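Local coordinates for putative 6-pyruvoyl tetrahydrobiopterin synthase (Caenorhabditis elegans, PDB 2G64), which probably converts 7,8-dihydroneopterin triphosphate into 6-pyruvoyl tetrahydropterin with release of triphosphate, a zinc-dependent step of tetrahydrobiopterin biosynthesis, at residues H19-E24 against E33-C38; N103-M108 against V125-T130. The protein carries 1 engineered substitution. All coordinates share one frame; numbering follows the deposited sequence.

Contact 1 (H19-E24 against E33-C38); sequences HRLHSE and ETFGKC. With NA (sodium ion), chain C; ZN (zinc ion), chain D.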
loop_
_atom_site.group_PDB
_atom_site.type_symbol
_atom_site.label_atom_id
_atom_site.label_comp_id
_atom_site.label_asym_id
_atom_site.label_seq_id
_atom_site.Cartn_x
_atom_site.Cartn_y
_atom_site.Cartn_z
ATOM N N HIS A 19 -19.718 -14.656 1.212
ATOM C CA HIS A 19 -21.006 -14.337 1.827
ATOM C C HIS A 19 -22.031 -13.904 0.792
ATOM O O HIS A 19 -21.708 -13.728 -0.393
ATOM C CB HIS A 19 -20.826 -13.301 2.969
ATOM C CG HIS A 19 -20.706 -11.875 2.516
ATOM N ND1 HIS A 19 -21.249 -10.827 3.235
ATOM C CD2 HIS A 19 -20.068 -11.311 1.458
ATOM C CE1 HIS A 19 -20.982 -9.683 2.629
ATOM N NE2 HIS A 19 -20.249 -9.947 1.555
ATOM N N ARG A 20 -23.277 -13.793 1.241
ATOM C CA ARG A 20 -24.340 -13.185 0.448
ATOM C C ARG A 20 -25.165 -12.336 1.414
ATOM O O ARG A 20 -25.509 -12.793 2.516
ATOM C CB ARG A 20 -25.206 -14.283 -0.172
ATOM C CG ARG A 20 -26.464 -13.722 -0.838
ATOM C CD ARG A 20 -27.455 -14.842 -1.150
ATOM N NE ARG A 20 -28.515 -14.323 -2.007
ATOM C CZ ARG A 20 -29.769 -14.765 -2.015
ATOM N NH1 ARG A 20 -30.158 -15.719 -1.173
ATOM N NH2 ARG A 20 -30.640 -14.230 -2.865
ATOM N N LEU A 21 -25.457 -11.094 1.032
ATOM C CA LEU A 21 -26.275 -10.230 1.879
ATOM C C LEU A 21 -27.744 -10.539 1.582
ATOM O O LEU A 21 -28.223 -10.325 0.458
ATOM C CB LEU A 21 -25.949 -8.756 1.622
ATOM C CG LEU A 21 -24.513 -8.382 2.028
ATOM C CD1 LEU A 21 -24.337 -6.883 1.823
ATOM C CD2 LEU A 21 -24.287 -8.778 3.514
ATOM N N HIS A 22 -28.428 -11.113 2.572
ATOM C CA HIS A 22 -29.826 -11.522 2.400
ATOM C C HIS A 22 -30.438 -11.531 3.800
ATOM O O HIS A 22 -29.977 -12.275 4.672
ATOM C CB HIS A 22 -29.921 -12.915 1.750
ATOM C CG HIS A 22 -31.302 -13.273 1.280
ATOM N ND1 HIS A 22 -32.187 -14.007 2.043
ATOM C CD2 HIS A 22 -31.954 -12.978 0.129
ATOM C CE1 HIS A 22 -33.323 -14.155 1.379
ATOM N NE2 HIS A 22 -33.204 -13.548 0.211
ATOM N N SER A 23 -31.460 -10.699 4.014
ATOM C CA SER A 23 -32.148 -10.665 5.308
ATOM C C SER A 23 -33.375 -11.577 5.309
ATOM O O SER A 23 -34.213 -11.501 4.415
ATOM C CB SER A 23 -32.605 -9.251 5.663
ATOM O OG SER A 23 -33.439 -9.293 6.829
ATOM N N GLU A 24 -33.505 -12.411 6.333
ATOM C CA GLU A 24 -34.742 -13.183 6.492
ATOM C C GLU A 24 -35.982 -12.323 6.823
ATOM O O GLU A 24 -37.107 -12.810 6.748
ATOM C CB GLU A 24 -34.539 -14.300 7.526
ATOM C CG GLU A 24 -33.598 -15.385 7.037
ATOM C CD GLU A 24 -34.051 -15.970 5.718
ATOM O OE1 GLU A 24 -35.268 -16.199 5.566
ATOM O OE2 GLU A 24 -33.198 -16.194 4.833
ATOM N N GLU A 33 -33.530 -5.228 -3.823
ATOM C CA GLU A 33 -33.503 -3.774 -3.826
ATOM C C GLU A 33 -32.539 -3.188 -2.789
ATOM O O GLU A 33 -31.816 -2.233 -3.075
ATOM C CB GLU A 33 -34.916 -3.243 -3.641
ATOM C CG GLU A 33 -35.751 -3.443 -4.882
ATOM C CD GLU A 33 -37.206 -3.728 -4.598
ATOM O OE1 GLU A 33 -37.627 -3.748 -3.421
ATOM O OE2 GLU A 33 -37.934 -3.943 -5.574
ATOM N N THR A 34 -32.513 -3.774 -1.597
ATOM C CA THR A 34 -31.659 -3.284 -0.504
ATOM C C THR A 34 -30.200 -3.591 -0.787
ATOM O O THR A 34 -29.329 -2.742 -0.587
ATOM C CB THR A 34 -32.105 -3.904 0.833
ATOM O OG1 THR A 34 -33.468 -3.522 1.086
ATOM C CG2 THR A 34 -31.216 -3.446 2.013
ATOM N N PHE A 35 -29.936 -4.790 -1.299
ATOM C CA PHE A 35 -28.573 -5.311 -1.315
ATOM C C PHE A 35 -27.947 -5.325 -2.710
ATOM O O PHE A 35 -26.727 -5.429 -2.847
ATOM C CB PHE A 35 -28.535 -6.689 -0.650
ATOM C CG PHE A 35 -28.806 -6.640 0.836
ATOM C CD1 PHE A 35 -28.033 -5.813 1.682
ATOM C CD2 PHE A 35 -29.836 -7.384 1.395
ATOM C CE1 PHE A 35 -28.282 -5.751 3.048
ATOM C CE2 PHE A 35 -30.087 -7.326 2.764
ATOM C CZ PHE A 35 -29.296 -6.508 3.589
ATOM N N GLY A 36 -28.782 -5.176 -3.739
ATOM C CA GLY A 36 -28.307 -5.143 -5.130
ATOM C C GLY A 36 -27.484 -6.367 -5.512
ATOM O O GLY A 36 -27.851 -7.500 -5.187
ATOM N N LYS A 37 -26.354 -6.135 -6.184
ATOM C CA LYS A 37 -25.474 -7.240 -6.589
ATOM C C LYS A 37 -24.963 -8.053 -5.383
ATOM O O LYS A 37 -24.611 -9.227 -5.515
ATOM C CB LYS A 37 -24.287 -6.718 -7.396
ATOM C CG LYS A 37 -24.630 -6.391 -8.847
ATOM C CD LYS A 37 -23.365 -6.021 -9.631
ATOM C CE LYS A 37 -23.676 -5.706 -11.091
ATOM N NZ LYS A 37 -23.632 -6.926 -11.941
ATOM N N CYS A 38 -24.939 -7.435 -4.206
ATOM C CA CYS A 38 -24.541 -8.175 -3.005
ATOM C C CYS A 38 -25.512 -9.304 -2.626
ATOM O O CYS A 38 -25.147 -10.221 -1.888
ATOM C CB CYS A 38 -24.317 -7.238 -1.830
ATOM S SG CYS A 38 -22.901 -6.128 -2.064
HETATM NA NA NA C . -23.973 -12.404 -3.034
HETATM ZN ZN ZN D . -19.681 -8.450 0.154
HETATM O O HOH W 1 -20.647 -6.934 0.479
#
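Phe-35 and Cys-38 meet Leu-21 where the loop after strand 6-19 folds back over the end of helix 28-35, at the rim of the zinc site of the PTPS fold. At the start of that loop His-19, with His-44 and His-46, binds zinc, its NE2 2.1 Å from the metal. Along 33-38 the first partner is Phe-35. Leu-21 CB lies over one face of its ring, 3.9 Å from the centroid and 23° off the normal, a CH-pi contact displaced toward CG and CD1. The opposite face carries Thr-34 CG2 over its centre, so the ring is sandwiched between the two, which probably limits its tilt; Phe-35 CD2 comes within 3.5 Å of Leu-21 O. An alanine in place of Phe-35 would probably leave Leu-21 CB without its aromatic support and open a gap beneath the loop. Cys-38, the predicted proton acceptor, follows. With CG anti to its carbonyl carbon (chi1 -65°), Leu-21 brings that atom within 4.0 Å of Cys-38 CB, and its CD1 lies 3.7 Å from the same CB. Cys-38 O has two partners: the sodium ion, completed by Asn-40 and His-44, and Leu-21 N, which donates over 3.1 Å with an N-H...O angle of 158°, from above the carbonyl plane.

Contact 2 (N103-M108 against V125-T130); sequences NVAIYM and VTIEET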
loop_
_atom_site.group_PDB
_atom_site.type_symbol
_atom_site.label_atom_id
_atom_site.label_comp_id
_atom_site.label_asym_id
_atom_site.label_seq_id
_atom_site.Cartn_x
_atom_site.Cartn_y
_atom_site.Cartn_z
ATOM N N ASN A 103 -21.811 -5.691 10.668
ATOM C CA ASN A 103 -22.112 -6.803 11.584
ATOM C C ASN A 103 -20.953 -7.780 11.755
ATOM O O ASN A 103 -20.818 -8.423 12.808
ATOM C CB ASN A 103 -23.413 -7.528 11.178
ATOM C CG ASN A 103 -24.659 -6.770 11.597
ATOM O OD1 ASN A 103 -24.735 -6.237 12.720
ATOM N ND2 ASN A 103 -25.638 -6.676 10.683
ATOM N N VAL A 104 -20.092 -7.861 10.745
ATOM C CA VAL A 104 -18.860 -8.649 10.862
ATOM C C VAL A 104 -17.941 -7.993 11.894
ATOM O O VAL A 104 -17.348 -8.662 12.723
ATOM C CB VAL A 104 -18.136 -8.798 9.491
ATOM C CG1 VAL A 104 -16.795 -9.538 9.653
ATOM C CG2 VAL A 104 -19.048 -9.567 8.482
ATOM N N ALA A 105 -17.842 -6.664 11.853
ATOM C CA ALA A 105 -16.972 -5.970 12.807
ATOM C C ALA A 105 -17.445 -6.253 14.239
ATOM O O ALA A 105 -16.643 -6.506 15.147
ATOM C CB ALA A 105 -16.981 -4.489 12.513
ATOM N N ILE A 106 -18.756 -6.223 14.428
ATOM C CA ILE A 106 -19.340 -6.482 15.739
ATOM C C ILE A 106 -19.065 -7.930 16.165
ATOM O O ILE A 106 -18.611 -8.194 17.286
ATOM C CB ILE A 106 -20.879 -6.155 15.778
ATOM C CG1 ILE A 106 -21.123 -4.652 15.588
ATOM C CG2 ILE A 106 -21.502 -6.608 17.121
ATOM C CD1 ILE A 106 -22.584 -4.302 15.290
ATOM N N TYR A 107 -19.335 -8.867 15.262
ATOM C CA TYR A 107 -19.049 -10.277 15.503
ATOM C C TYR A 107 -17.608 -10.509 15.947
ATOM O O TYR A 107 -17.365 -11.169 16.950
ATOM C CB TYR A 107 -19.397 -11.134 14.256
ATOM C CG TYR A 107 -18.861 -12.534 14.392
ATOM C CD1 TYR A 107 -19.531 -13.482 15.171
ATOM C CD2 TYR A 107 -17.659 -12.898 13.786
ATOM C CE1 TYR A 107 -19.013 -14.767 15.311
ATOM C CE2 TYR A 107 -17.154 -14.163 13.915
ATOM C CZ TYR A 107 -17.822 -15.090 14.692
ATOM O OH TYR A 107 -17.296 -16.358 14.821
ATOM N N MET A 108 -16.639 -9.960 15.213
ATOM C CA MET A 108 -15.236 -10.227 15.497
ATOM C C MET A 108 -14.821 -9.595 16.835
ATOM O O MET A 108 -14.091 -10.200 17.611
ATOM C CB MET A 108 -14.341 -9.710 14.372
ATOM C CG MET A 108 -14.653 -10.362 13.014
ATOM S SD MET A 108 -14.186 -12.101 12.890
ATOM C CE MET A 108 -12.384 -11.973 12.755
ATOM N N VAL A 125 -12.126 -2.639 16.905
ATOM C CA VAL A 125 -11.909 -3.560 15.784
ATOM C C VAL A 125 -12.187 -2.819 14.480
ATOM O O VAL A 125 -13.142 -2.044 14.385
ATOM C CB VAL A 125 -12.855 -4.801 15.905
ATOM C CG1 VAL A 125 -13.154 -5.415 14.536
ATOM C CG2 VAL A 125 -12.255 -5.844 16.842
ATOM N N THR A 126 -11.356 -3.072 13.480
ATOM C CA THR A 126 -11.563 -2.565 12.140
ATOM C C THR A 126 -11.748 -3.763 11.200
ATOM O O THR A 126 -11.010 -4.740 11.297
ATOM C CB THR A 126 -10.325 -1.749 11.677
ATOM O OG1 THR A 126 -10.141 -0.650 12.574
ATOM C CG2 THR A 126 -10.534 -1.196 10.250
ATOM N N ILE A 127 -12.713 -3.661 10.288
ATOM C CA ILE A 127 -12.819 -4.613 9.183
ATOM C C ILE A 127 -12.730 -3.813 7.889
ATOM O O ILE A 127 -13.486 -2.876 7.698
ATOM C CB ILE A 127 -14.177 -5.365 9.223
ATOM C CG1 ILE A 127 -14.186 -6.392 10.382
ATOM C CG2 ILE A 127 -14.461 -6.046 7.869
ATOM C CD1 ILE A 127 -13.168 -7.541 10.226
ATOM N N GLU A 128 -11.795 -4.177 7.016
ATOM C CA GLU A 128 -11.790 -3.610 5.664
ATOM C C GLU A 128 -12.327 -4.686 4.737
ATOM O O GLU A 128 -11.679 -5.701 4.492
ATOM C CB GLU A 128 -10.383 -3.161 5.251
ATOM C CG GLU A 128 -9.680 -2.259 6.284
ATOM C CD GLU A 128 -8.369 -1.650 5.805
ATOM O OE1 GLU A 128 -7.796 -2.142 4.810
ATOM O OE2 GLU A 128 -7.907 -0.676 6.447
ATOM N N GLU A 129 -13.530 -4.462 4.249
ATOM C CA GLU A 129 -14.183 -5.383 3.340
ATOM C C GLU A 129 -13.468 -5.393 1.982
ATOM O O GLU A 129 -13.291 -6.450 1.377
ATOM C CB GLU A 129 -15.613 -4.907 3.205
ATOM C CG GLU A 129 -16.434 -5.525 2.152
ATOM C CD GLU A 129 -17.700 -4.716 1.991
ATOM O OE1 GLU A 129 -17.786 -3.936 1.024
ATOM O OE2 GLU A 129 -18.569 -4.808 2.880
ATOM N N THR A 130 -13.081 -4.202 1.524
ATOM C CA THR A 130 -12.106 -4.016 0.450
ATOM C C THR A 130 -11.237 -2.834 0.873
ATOM O O THR A 130 -11.512 -2.189 1.883
ATOM C CB THR A 130 -12.779 -3.653 -0.889
ATOM O OG1 THR A 130 -13.220 -2.304 -0.830
ATOM C CG2 THR A 130 -13.985 -4.583 -1.189
#
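Helix 101-115 packs here on one face of the antiparallel part of the sheet, against strand 122-128, near the centre of the chain. The axes of 103-108 and 125-128 approach to 7.9 Å with directions 140° apart, so helix and strand run roughly opposite ways. Ile-127 makes the largest single contribution, touching Val-104, Ala-105 and Met-108. With CG1 anti to the carbonyl carbon (chi1 -73°), that methylene reaches the helix backbone at Ala-105, where CG1 to CA measures 3.7 Å; it is also 4.0 Å from Ala-105 CB. With only a methyl group on Ala-105, the isoleucine can reach the backbone itself, which is consistent with the short axis distance. Val-104 crosses Ile-127 at about a right angle, its CG1 4.2 Å from both CG1 and CD1 of the isoleucine. One helical turn on, Met-108 CG lies 4.2 Å from the same Ile-127 CD1. Val-125 CG1 reaches Ala-105 O at 3.7 Å. Trp-50 of the adjacent strand 44-57 and Phe-15 of strand 6-19, one strand further on, extend the apolar layer. Beyond the strand the chain turns a corner at Glu-129, a charge-relay residue by similarity. Helices layered on a largely antiparallel sheet mark the tunnelling fold (T-fold) of the PTPS family.

Overall arrangement
The two contacts lie at different depths of one subunit, their centres about 17 Å apart and their nearest atoms about 5 Å apart, without touching. Contact 2 is buried near the middle of the chain, whereas contact 1 is partly buried, about 20 Å from that centre. They share no helix or strand, although strand 6-19 relates them: it leads into 19-24, and its Phe-15 touches both the helix and the strand of contact 2. Chemistry follows position. Contact 2 has no hydrogen bond between its segments and rests on aliphatic packing; contact 1 mixes packing with a backbone hydrogen bond and metal ligands. Both segment pairs reach the same neighbouring subunit: Cys-38 packs on its His-84, and Glu-129 O accepts a hydrogen bond from Asn-47 of that subunit.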